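Local coordinates for replication protein B (Plasmid RSF1010, PDB 3H20) that acts as a DNA primase, making the primers from which a broad-host-range plasmid replicates in leading-strand mode, at residues E20-G25 / A42-N47; G32-R37 / R141-L146; P49-M54 / N59-R64. All coordinates share one frame; numbering follows the deposited sequence.

Interaction 1 of 3, residues E20-G25 / A42-N47; sequences ERFDIG and AEVLQN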
loop_
_atom_site.group_PDB
_atom_site.type_symbol
_atom_site.label_atom_id
_atom_site.label_comp_id
_atom_site.label_asym_id
_atom_site.label_seq_id
_atom_site.Cartn_x
_atom_site.Cartn_y
_atom_site.Cartn_z
ATOM N N GLU A 20 25.028 -8.128 3.673
ATOM C CA GLU A 20 25.493 -9.511 3.769
ATOM C C GLU A 20 24.749 -10.417 2.789
ATOM O O GLU A 20 25.355 -11.313 2.189
ATOM C CB GLU A 20 25.356 -10.042 5.200
ATOM C CG GLU A 20 26.218 -9.302 6.225
ATOM C CD GLU A 20 27.714 -9.582 6.082
ATOM O OE1 GLU A 20 28.105 -10.494 5.304
ATOM O OE2 GLU A 20 28.507 -8.894 6.765
ATOM N N ARG A 21 23.442 -10.192 2.630
ATOM C CA ARG A 21 22.620 -11.036 1.747
ATOM C C ARG A 21 21.699 -10.206 0.839
ATOM O O ARG A 21 21.238 -9.121 1.228
ATOM C CB ARG A 21 21.807 -12.053 2.560
ATOM C CG ARG A 21 22.653 -13.034 3.397
ATOM C CD ARG A 21 21.810 -14.143 4.035
ATOM N NE ARG A 21 21.385 -15.158 3.069
ATOM C CZ ARG A 21 22.122 -16.195 2.676
ATOM N NH1 ARG A 21 23.345 -16.389 3.162
ATOM N NH2 ARG A 21 21.627 -17.050 1.794
ATOM N N PHE A 22 21.430 -10.741 -0.355
ATOM C CA PHE A 22 20.687 -10.051 -1.412
ATOM C C PHE A 22 19.622 -10.981 -2.015
ATOM O O PHE A 22 19.816 -12.203 -2.064
ATOM C CB PHE A 22 21.640 -9.661 -2.559
ATOM C CG PHE A 22 22.755 -8.706 -2.155
ATOM C CD1 PHE A 22 23.969 -9.192 -1.672
ATOM C CD2 PHE A 22 22.583 -7.330 -2.282
ATOM C CE1 PHE A 22 25.001 -8.317 -1.310
ATOM C CE2 PHE A 22 23.603 -6.435 -1.918
ATOM C CZ PHE A 22 24.822 -6.941 -1.433
ATOM N N ASP A 23 18.522 -10.401 -2.490
ATOM C CA ASP A 23 17.620 -11.102 -3.396
ATOM C C ASP A 23 18.059 -10.772 -4.812
ATOM O O ASP A 23 18.257 -9.599 -5.142
ATOM C CB ASP A 23 16.170 -10.641 -3.220
ATOM C CG ASP A 23 15.600 -11.013 -1.884
ATOM O OD1 ASP A 23 15.960 -12.099 -1.362
ATOM O OD2 ASP A 23 14.789 -10.219 -1.364
ATOM N N ILE A 24 18.232 -11.801 -5.631
ATOM C CA ILE A 24 18.486 -11.615 -7.053
ATOM C C ILE A 24 17.230 -12.048 -7.806
ATOM O O ILE A 24 16.714 -13.146 -7.593
ATOM C CB ILE A 24 19.715 -12.429 -7.556
ATOM C CG1 ILE A 24 21.025 -11.944 -6.907
ATOM C CG2 ILE A 24 19.809 -12.414 -9.098
ATOM C CD1 ILE A 24 21.449 -10.500 -7.256
ATOM N N GLY A 25 16.728 -11.171 -8.667
ATOM C CA GLY A 25 15.553 -11.494 -9.483
ATOM C C GLY A 25 15.923 -11.646 -10.949
ATOM O O GLY A 25 16.702 -10.864 -11.502
ATOM N N ALA A 42 29.060 -13.475 -1.827
ATOM C CA ALA A 42 29.918 -14.530 -2.380
ATOM C C ALA A 42 29.148 -15.456 -3.326
ATOM O O ALA A 42 29.683 -15.885 -4.371
ATOM C CB ALA A 42 30.571 -15.342 -1.243
ATOM N N GLU A 43 27.904 -15.771 -2.956
ATOM C CA GLU A 43 27.039 -16.624 -3.773
ATOM C C GLU A 43 26.553 -15.923 -5.057
ATOM O O GLU A 43 26.401 -16.577 -6.090
ATOM C CB GLU A 43 25.860 -17.190 -2.953
ATOM C CG GLU A 43 26.277 -18.143 -1.826
ATOM C CD GLU A 43 25.138 -18.509 -0.868
ATOM O OE1 GLU A 43 24.190 -17.715 -0.704
ATOM O OE2 GLU A 43 25.206 -19.596 -0.262
ATOM N N VAL A 44 26.323 -14.609 -4.997
ATOM C CA VAL A 44 25.961 -13.824 -6.193
ATOM C C VAL A 44 27.093 -13.933 -7.231
ATOM O O VAL A 44 26.854 -14.255 -8.396
ATOM C CB VAL A 44 25.683 -12.330 -5.869
ATOM C CG1 VAL A 44 25.315 -11.553 -7.145
ATOM C CG2 VAL A 44 24.553 -12.188 -4.818
ATOM N N LEU A 45 28.325 -13.696 -6.782
ATOM C CA LEU A 45 29.503 -13.834 -7.637
ATOM C C LEU A 45 29.707 -15.260 -8.156
ATOM O O LEU A 45 30.050 -15.460 -9.334
ATOM C CB LEU A 45 30.752 -13.291 -6.905
ATOM C CG LEU A 45 30.747 -11.746 -6.775
ATOM C CD1 LEU A 45 31.772 -11.222 -5.764
ATOM C CD2 LEU A 45 30.991 -11.075 -8.129
ATOM N N GLN A 46 29.466 -16.253 -7.293
ATOM C CA GLN A 46 29.559 -17.670 -7.666
ATOM C C GLN A 46 28.581 -18.029 -8.785
ATOM O O GLN A 46 28.824 -18.952 -9.571
ATOM C CB GLN A 46 29.250 -18.542 -6.441
ATOM C CG GLN A 46 29.676 -19.986 -6.539
ATOM C CD GLN A 46 29.222 -20.826 -5.343
ATOM O OE1 GLN A 46 28.602 -20.320 -4.410
ATOM N NE2 GLN A 46 29.543 -22.113 -5.370
ATOM N N ASN A 47 27.461 -17.311 -8.832
ATOM C CA ASN A 47 26.396 -17.592 -9.809
ATOM C C ASN A 47 26.435 -16.707 -11.060
ATOM O O ASN A 47 25.521 -16.735 -11.881
ATOM C CB ASN A 47 25.026 -17.509 -9.124
ATOM C CG ASN A 47 24.683 -18.771 -8.366
ATOM O OD1 ASN A 47 24.308 -19.778 -8.963
ATOM N ND2 ASN A 47 24.825 -18.735 -7.042
HETATM O O HOH W 1 24.429 -18.829 2.418
HETATM O O HOH W 2 21.979 -19.026 0.160
#
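I24 and F22 of the strand meet V44 of the helix 42-46, and the two branches of the valine divide the apolar work between them. CG1 of V44, set opposite its own backbone N (chi1 180°), touches CD1 of I24 at 4.0 Å. CG2 of V44 lies 4.1 Å from CG1 of I24 and also looks toward the F22 ring, whose CD1 it approaches less closely, at 4.4 Å. W39 touches both I24 and V44, while L14 and M17 of helix 6-17 pack against F22, so the valine enters a hydrophobic core already lined by several elements.

A polar pair lies beside these apolar side chains. The R21 chain turns at its third torsion (75°), which carries the guanidinium across to E43. Direct contact there is only a long salt bridge, NH2 of R21 to OE1 of E43 at 3.6 Å, with the two charged planes nearly perpendicular. Two waters do the closer bonding: each accepts from one terminal nitrogen of R21 and donates to one carboxylate oxygen of E43, and both lie in the guanidinium plane. Both charged groups have further partners, E38 for NE of R21 and the backbone N of S40 for OE1 of E43, which should limit their freedom to turn.

Strand 21-25 and helix 42-46 pass 9.1 Å apart with their directions 39° from parallel. Since strand 34-40 joins them in the chain, this is a β-hairpin followed by a helix that folds back over one face of its own antiparallel sheet.

Interaction 2 of 3, residues G32-R37 / R141-L146; sequences GQMMNR and RHYGRL. With DPO (diphosphate), chain E.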
loop_
_atom_site.group_PDB
_atom_site.type_symbol
_atom_site.label_atom_id
_atom_site.label_comp_id
_atom_site.label_asym_id
_atom_site.label_seq_id
_atom_site.Cartn_x
_atom_site.Cartn_y
_atom_site.Cartn_z
ATOM N N GLY A 32 7.509 -13.350 -19.410
ATOM C CA GLY A 32 6.985 -12.856 -18.151
ATOM C C GLY A 32 7.512 -13.631 -16.959
ATOM O O GLY A 32 7.289 -13.249 -15.810
ATOM N N GLN A 33 8.215 -14.725 -17.235
ATOM C CA GLN A 33 8.541 -15.706 -16.207
ATOM C C GLN A 33 9.541 -15.141 -15.203
ATOM O O GLN A 33 10.441 -14.386 -15.568
ATOM C CB GLN A 33 9.095 -16.982 -16.840
ATOM C CG GLN A 33 9.415 -18.084 -15.842
ATOM C CD GLN A 33 9.924 -19.346 -16.510
ATOM O OE1 GLN A 33 10.001 -19.425 -17.735
ATOM N NE2 GLN A 33 10.274 -20.341 -15.704
ATOM N N MET A 34 9.377 -15.514 -13.938
ATOM C CA MET A 34 10.118 -14.886 -12.852
ATOM C C MET A 34 10.799 -15.930 -11.972
ATOM O O MET A 34 10.223 -16.978 -11.680
ATOM C CB MET A 34 9.192 -14.008 -12.007
ATOM C CG MET A 34 9.908 -13.201 -10.936
ATOM S SD MET A 34 10.551 -11.637 -11.560
ATOM C CE MET A 34 11.742 -11.228 -10.285
ATOM N N MET A 35 12.025 -15.635 -11.554
ATOM C CA MET A 35 12.692 -16.422 -10.522
ATOM C C MET A 35 13.293 -15.459 -9.498
ATOM O O MET A 35 13.754 -14.369 -9.852
ATOM C CB MET A 35 13.804 -17.299 -11.107
ATOM C CG MET A 35 13.364 -18.350 -12.097
ATOM S SD MET A 35 14.798 -19.156 -12.823
ATOM C CE MET A 35 14.057 -19.937 -14.249
ATOM N N ASN A 36 13.269 -15.861 -8.231
ATOM C CA ASN A 36 13.892 -15.095 -7.154
ATOM C C ASN A 36 14.761 -16.012 -6.299
ATOM O O ASN A 36 14.297 -17.063 -5.852
ATOM C CB ASN A 36 12.837 -14.424 -6.271
ATOM C CG ASN A 36 11.785 -13.667 -7.070
ATOM O OD1 ASN A 36 10.783 -14.241 -7.520
ATOM N ND2 ASN A 36 12.001 -12.373 -7.236
ATOM N N ARG A 37 16.019 -15.625 -6.089
ATOM C CA ARG A 37 16.919 -16.373 -5.203
ATOM C C ARG A 37 17.520 -15.459 -4.142
ATOM O O ARG A 37 17.780 -14.291 -4.410
ATOM C CB ARG A 37 18.061 -17.038 -5.989
ATOM C CG ARG A 37 17.681 -17.754 -7.300
ATOM C CD ARG A 37 16.663 -18.862 -7.118
ATOM N NE ARG A 37 17.058 -19.859 -6.128
ATOM C CZ ARG A 37 16.245 -20.800 -5.658
ATOM N NH1 ARG A 37 14.990 -20.873 -6.084
ATOM N NH2 ARG A 37 16.682 -21.671 -4.755
ATOM N N ARG A 141 10.847 -2.583 -0.560
ATOM C CA ARG A 141 11.249 -3.864 -1.153
ATOM C C ARG A 141 11.352 -3.850 -2.690
ATOM O O ARG A 141 11.225 -4.889 -3.337
ATOM C CB ARG A 141 10.287 -4.969 -0.698
ATOM C CG ARG A 141 10.374 -5.309 0.792
ATOM C CD ARG A 141 11.608 -6.161 1.098
ATOM N NE ARG A 141 11.431 -7.557 0.702
ATOM C CZ ARG A 141 12.418 -8.351 0.290
ATOM N NH1 ARG A 141 13.657 -7.886 0.209
ATOM N NH2 ARG A 141 12.164 -9.614 -0.051
ATOM N N HIS A 142 11.596 -2.686 -3.279
ATOM C CA HIS A 142 11.601 -2.609 -4.738
ATOM C C HIS A 142 12.936 -3.048 -5.312
ATOM O O HIS A 142 13.990 -2.746 -4.754
ATOM C CB HIS A 142 11.244 -1.215 -5.242
ATOM C CG HIS A 142 10.759 -1.208 -6.657
ATOM N ND1 HIS A 142 9.444 -1.460 -6.993
ATOM C CD2 HIS A 142 11.416 -1.006 -7.823
ATOM C CE1 HIS A 142 9.312 -1.406 -8.308
ATOM N NE2 HIS A 142 10.493 -1.129 -8.834
ATOM N N TYR A 143 12.870 -3.769 -6.427
ATOM C CA TYR A 143 14.061 -4.252 -7.122
ATOM C C TYR A 143 14.707 -3.115 -7.918
ATOM O O TYR A 143 14.013 -2.356 -8.601
ATOM C CB TYR A 143 13.688 -5.393 -8.077
ATOM C CG TYR A 143 13.822 -6.796 -7.519
ATOM C CD1 TYR A 143 15.042 -7.264 -7.044
ATOM C CD2 TYR A 143 12.735 -7.668 -7.505
ATOM C CE1 TYR A 143 15.183 -8.559 -6.551
ATOM C CE2 TYR A 143 12.865 -8.975 -7.015
ATOM C CZ TYR A 143 14.098 -9.405 -6.536
ATOM O OH TYR A 143 14.237 -10.700 -6.062
ATOM N N GLY A 144 16.028 -3.005 -7.825
ATOM C CA GLY A 144 16.802 -2.263 -8.802
ATOM C C GLY A 144 17.520 -3.169 -9.783
ATOM O O GLY A 144 17.456 -4.393 -9.674
ATOM N N ARG A 145 18.206 -2.563 -10.747
ATOM C CA ARG A 145 18.979 -3.318 -11.727
ATOM C C ARG A 145 20.368 -3.652 -11.195
ATOM O O ARG A 145 20.988 -2.847 -10.498
ATOM C CB ARG A 145 19.091 -2.536 -13.037
ATOM C CG ARG A 145 17.768 -2.338 -13.757
ATOM C CD ARG A 145 17.212 -3.659 -14.265
ATOM N NE ARG A 145 16.255 -3.470 -15.351
ATOM C CZ ARG A 145 16.375 -4.017 -16.556
ATOM N NH1 ARG A 145 15.455 -3.789 -17.484
ATOM N NH2 ARG A 145 17.414 -4.793 -16.834
ATOM N N LEU A 146 20.853 -4.845 -11.528
ATOM C CA LEU A 146 22.238 -5.212 -11.256
ATOM C C LEU A 146 23.136 -4.890 -12.446
ATOM O O LEU A 146 22.854 -5.294 -13.575
ATOM C CB LEU A 146 22.340 -6.697 -10.907
ATOM C CG LEU A 146 23.737 -7.219 -10.564
ATOM C CD1 LEU A 146 24.202 -6.673 -9.223
ATOM C CD2 LEU A 146 23.759 -8.739 -10.565
HETATM P P1 DPO E . 12.550 -2.123 -15.211
HETATM O O1 DPO E . 11.333 -1.068 -15.250
HETATM O O2 DPO E . 11.969 -3.516 -15.223
HETATM O O3 DPO E . 13.482 -1.720 -14.088
HETATM O O4 DPO E . 13.279 -1.867 -16.633
HETATM P P2 DPO E . 13.746 -0.398 -17.125
HETATM O O5 DPO E . 12.459 0.361 -17.348
HETATM O O6 DPO E . 14.610 0.111 -15.988
HETATM O O7 DPO E . 14.499 -0.668 -18.401
#
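The N36 amide meets the Y143 phenol edge-on and nearly coplanar with it, its plane only 17° from that of the ring. ND2 comes in at the ring's edge and donates to OH of Y143 at 3.0 Å, with a nearly straight N-H...O angle of 167°; the hydroxyl oxygen lies in the amide plane as well. The same nitrogen is 3.5 Å from CE2 of Y143. M34, two residues earlier on the strand, meets this side of the ring differently: its chain is bent at the second torsion (85°), which brings the methyl CE forward to within 4.1 Å of CE2 of Y143.

Strands 34-40 and 144-145 are the two outer strands of their sheet, so the tyrosine, just ahead of the latter, spans the inner strands to reach the former. Under way its ring touches D23 and Y62 and makes a cation-pi contact with R64. A phenylalanine here would probably keep the methionine contact but lose the phenol oxygen, leaving the N36 amide without this acceptor and freer to turn.

R145, two residues on, faces the bound diphosphate with the edge of its guanidinium. NH1 of R145 donates to O4 of the diphosphate at 3.0 Å in a nearly straight bond, and NE of R145 lies 3.5 Å from O3 in the guanidinium plane. NH2 is engaged by D60 in a salt bridge.

The two residues thus do different work: one directed neutral hydrogen bond and a methyl contact tie Y143 to the far strand, whereas R145 links the D60 carboxylate to the bridging oxygen of the diphosphate and, held by both, is probably restricted in its orientation.

Interaction 3 of 3, residues P49-M54 / N59-R64; sequences PWLKRM and NDVYIR. With DPO (diphosphate), chain E.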
loop_
_atom_site.group_PDB
_atom_site.type_symbol
_atom_site.label_atom_id
_atom_site.label_comp_id
_atom_site.label_asym_id
_atom_site.label_seq_id
_atom_site.Cartn_x
_atom_site.Cartn_y
_atom_site.Cartn_z
ATOM N N PRO A 49 28.204 -16.942 -13.872
ATOM C CA PRO A 49 28.028 -17.673 -15.131
ATOM C C PRO A 49 26.553 -17.961 -15.436
ATOM O O PRO A 49 26.119 -17.756 -16.559
ATOM C CB PRO A 49 28.791 -18.984 -14.884
ATOM C CG PRO A 49 29.867 -18.604 -13.930
ATOM C CD PRO A 49 29.159 -17.632 -12.981
ATOM N N TRP A 50 25.793 -18.427 -14.444
ATOM C CA TRP A 50 24.374 -18.723 -14.675
ATOM C C TRP A 50 23.581 -17.454 -15.040
ATOM O O TRP A 50 22.753 -17.484 -15.954
ATOM C CB TRP A 50 23.744 -19.438 -13.476
ATOM C CG TRP A 50 22.304 -19.790 -13.694
ATOM C CD1 TRP A 50 21.798 -20.666 -14.616
ATOM C CD2 TRP A 50 21.179 -19.256 -12.992
ATOM N NE1 TRP A 50 20.430 -20.714 -14.521
ATOM C CE2 TRP A 50 20.024 -19.864 -13.529
ATOM C CE3 TRP A 50 21.036 -18.317 -11.957
ATOM C CZ2 TRP A 50 18.733 -19.564 -13.070
ATOM C CZ3 TRP A 50 19.749 -18.022 -11.495
ATOM C CH2 TRP A 50 18.618 -18.646 -12.055
ATOM N N LEU A 51 23.841 -16.354 -14.329
ATOM C CA LEU A 51 23.159 -15.072 -14.588
ATOM C C LEU A 51 23.436 -14.543 -15.998
ATOM O O LEU A 51 22.528 -14.043 -16.659
ATOM C CB LEU A 51 23.530 -14.004 -13.535
ATOM C CG LEU A 51 23.140 -14.288 -12.064
ATOM C CD1 LEU A 51 23.716 -13.205 -11.154
ATOM C CD2 LEU A 51 21.624 -14.397 -11.877
ATOM N N LYS A 52 24.684 -14.656 -16.458
ATOM C CA LYS A 52 25.008 -14.308 -17.854
ATOM C C LYS A 52 24.285 -15.198 -18.869
ATOM O O LYS A 52 23.825 -14.710 -19.897
ATOM C CB LYS A 52 26.505 -14.405 -18.115
ATOM C CG LYS A 52 27.336 -13.388 -17.378
ATOM C CD LYS A 52 28.712 -13.965 -17.173
ATOM C CE LYS A 52 29.724 -13.290 -18.043
ATOM N NZ LYS A 52 30.371 -12.200 -17.269
ATOM N N ARG A 53 24.208 -16.497 -18.591
ATOM C CA ARG A 53 23.448 -17.432 -19.450
ATOM C C ARG A 53 21.996 -16.964 -19.567
ATOM O O ARG A 53 21.462 -16.813 -20.672
ATOM C CB ARG A 53 23.525 -18.866 -18.895
ATOM C CG ARG A 53 22.588 -19.897 -19.585
ATOM C CD ARG A 53 22.852 -21.320 -19.079
ATOM N NE ARG A 53 22.011 -22.325 -19.734
ATOM C CZ ARG A 53 22.300 -22.911 -20.894
ATOM N NH1 ARG A 53 23.416 -22.592 -21.541
ATOM N NH2 ARG A 53 21.472 -23.816 -21.410
ATOM N N MET A 54 21.374 -16.715 -18.415
ATOM C CA MET A 54 19.980 -16.279 -18.357
ATOM C C MET A 54 19.751 -14.944 -19.087
ATOM O O MET A 54 18.755 -14.790 -19.811
ATOM C CB MET A 54 19.510 -16.199 -16.893
ATOM C CG MET A 54 19.370 -17.565 -16.181
ATOM S SD MET A 54 18.074 -18.607 -16.894
ATOM C CE MET A 54 18.996 -19.696 -17.963
ATOM N N ASN A 59 16.582 -12.682 -20.294
ATOM C CA ASN A 59 16.198 -12.308 -18.922
ATOM C C ASN A 59 16.860 -11.015 -18.415
ATOM O O ASN A 59 18.077 -10.833 -18.575
ATOM C CB ASN A 59 16.524 -13.455 -17.947
ATOM C CG ASN A 59 15.674 -14.702 -18.185
ATOM O OD1 ASN A 59 14.568 -14.823 -17.655
ATOM N ND2 ASN A 59 16.189 -15.631 -18.983
ATOM N N ASP A 60 16.074 -10.131 -17.794
ATOM C CA ASP A 60 16.635 -9.008 -17.028
ATOM C C ASP A 60 17.039 -9.473 -15.622
ATOM O O ASP A 60 16.423 -10.397 -15.067
ATOM C CB ASP A 60 15.649 -7.835 -16.950
ATOM C CG ASP A 60 15.452 -7.149 -18.291
ATOM O OD1 ASP A 60 16.376 -6.436 -18.740
ATOM O OD2 ASP A 60 14.373 -7.310 -18.883
ATOM N N VAL A 61 18.088 -8.853 -15.080
ATOM C CA VAL A 61 18.675 -9.232 -13.793
ATOM C C VAL A 61 18.526 -8.082 -12.787
ATOM O O VAL A 61 19.013 -6.964 -13.017
ATOM C CB VAL A 61 20.176 -9.632 -13.929
ATOM C CG1 VAL A 61 20.728 -10.195 -12.601
ATOM C CG2 VAL A 61 20.377 -10.649 -15.075
ATOM N N TYR A 62 17.873 -8.379 -11.667
ATOM C CA TYR A 62 17.504 -7.385 -10.664
ATOM C C TYR A 62 18.108 -7.725 -9.303
ATOM O O TYR A 62 18.471 -8.881 -9.040
ATOM C CB TYR A 62 15.984 -7.315 -10.519
ATOM C CG TYR A 62 15.234 -6.906 -11.772
ATOM C CD1 TYR A 62 15.012 -5.560 -12.069
ATOM C CD2 TYR A 62 14.739 -7.862 -12.646
ATOM C CE1 TYR A 62 14.307 -5.178 -13.221
ATOM C CE2 TYR A 62 14.042 -7.493 -13.795
ATOM C CZ TYR A 62 13.831 -6.152 -14.074
ATOM O OH TYR A 62 13.144 -5.804 -15.217
ATOM N N ILE A 63 18.207 -6.717 -8.436
ATOM C CA ILE A 63 18.871 -6.881 -7.132
ATOM C C ILE A 63 18.257 -5.960 -6.074
ATOM O O ILE A 63 17.828 -4.829 -6.374
ATOM C CB ILE A 63 20.440 -6.696 -7.215
ATOM C CG1 ILE A 63 21.110 -7.074 -5.882
ATOM C CG2 ILE A 63 20.830 -5.243 -7.599
ATOM C CD1 ILE A 63 22.636 -7.028 -5.899
ATOM N N ARG A 64 18.171 -6.480 -4.855
ATOM C CA ARG A 64 17.792 -5.695 -3.682
ATOM C C ARG A 64 18.386 -6.382 -2.452
ATOM O O ARG A 64 18.733 -7.571 -2.519
ATOM C CB ARG A 64 16.263 -5.583 -3.550
ATOM C CG ARG A 64 15.544 -6.917 -3.300
ATOM C CD ARG A 64 14.021 -6.779 -3.279
ATOM N NE ARG A 64 13.393 -8.083 -3.070
ATOM C CZ ARG A 64 12.130 -8.393 -3.353
ATOM N NH1 ARG A 64 11.295 -7.487 -3.852
ATOM N NH2 ARG A 64 11.691 -9.630 -3.126
HETATM P P1 DPO E . 12.550 -2.123 -15.211
HETATM O O1 DPO E . 11.333 -1.068 -15.250
HETATM O O2 DPO E . 11.969 -3.516 -15.223
HETATM O O3 DPO E . 13.482 -1.720 -14.088
HETATM O O4 DPO E . 13.279 -1.867 -16.633
HETATM P P2 DPO E . 13.746 -0.398 -17.125
HETATM O O5 DPO E . 12.459 0.361 -17.348
HETATM O O6 DPO E . 14.610 0.111 -15.988
HETATM O O7 DPO E . 14.499 -0.668 -18.401
#
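The carbonyl O of M54 is gripped twice by N59, whose backbone N reaches it at 3.1 Å and whose side-chain ND2 reaches it at 2.8 Å. Both donors come from the same face of the carbonyl plane, and ND2 stands 37° out of it. The amide of N59 is aimed well, since the oxygen lies in its own plane and the N-H...O angle is 162°. With CG beside the backbone N (chi1 -67°), the asparagine folds its amide back over the same acceptor that its main chain uses. The M54 side chain runs alongside, CB to ND2 of N59 4.0 Å apart, and on its other flank CG of M54 lies 3.5 Å above one face of the W50 indole.

This pair of hydrogen bonds closes a tight α-to-β connection: helix 48-56 ends, the chain reverses, and strand 59-65 begins, so the helix packs against the strand that follows it. One turn earlier in the helix, CD2 of L51 meets CG1 of V61 at 4.4 Å, an apolar contact that F149 also borders.

N59 and V61 face the helix, whereas Y62 is turned to the other side of the strand. There OH of Y62 donates to O2 of the diphosphate at 2.6 Å, with the phosphate oxygen near the plane of the ring. N151, K153 and R145 complete the pocket.

In the fold
All three interactions belong to one antiparallel sheet, ordered 34-40, 21-28, 59-65, 144-145, in the N-terminal primase domain. Their centres lie 9 to 12 Å apart. Interactions 1 and 3 pack the successive helices 41-46 and 48-56 against the two inner strands, and come in series along the chain. Interaction 2 works on the other face, joining the outer strands; its segments alternate with those of interaction 1 and enclose interaction 3. Side-chain salt bridges connect them: D23 with R141 and R64, and D60 with R145. Interactions 2 and 3 both reach the diphosphate, so a helix-covered sheet presents its opposite face to the ligand.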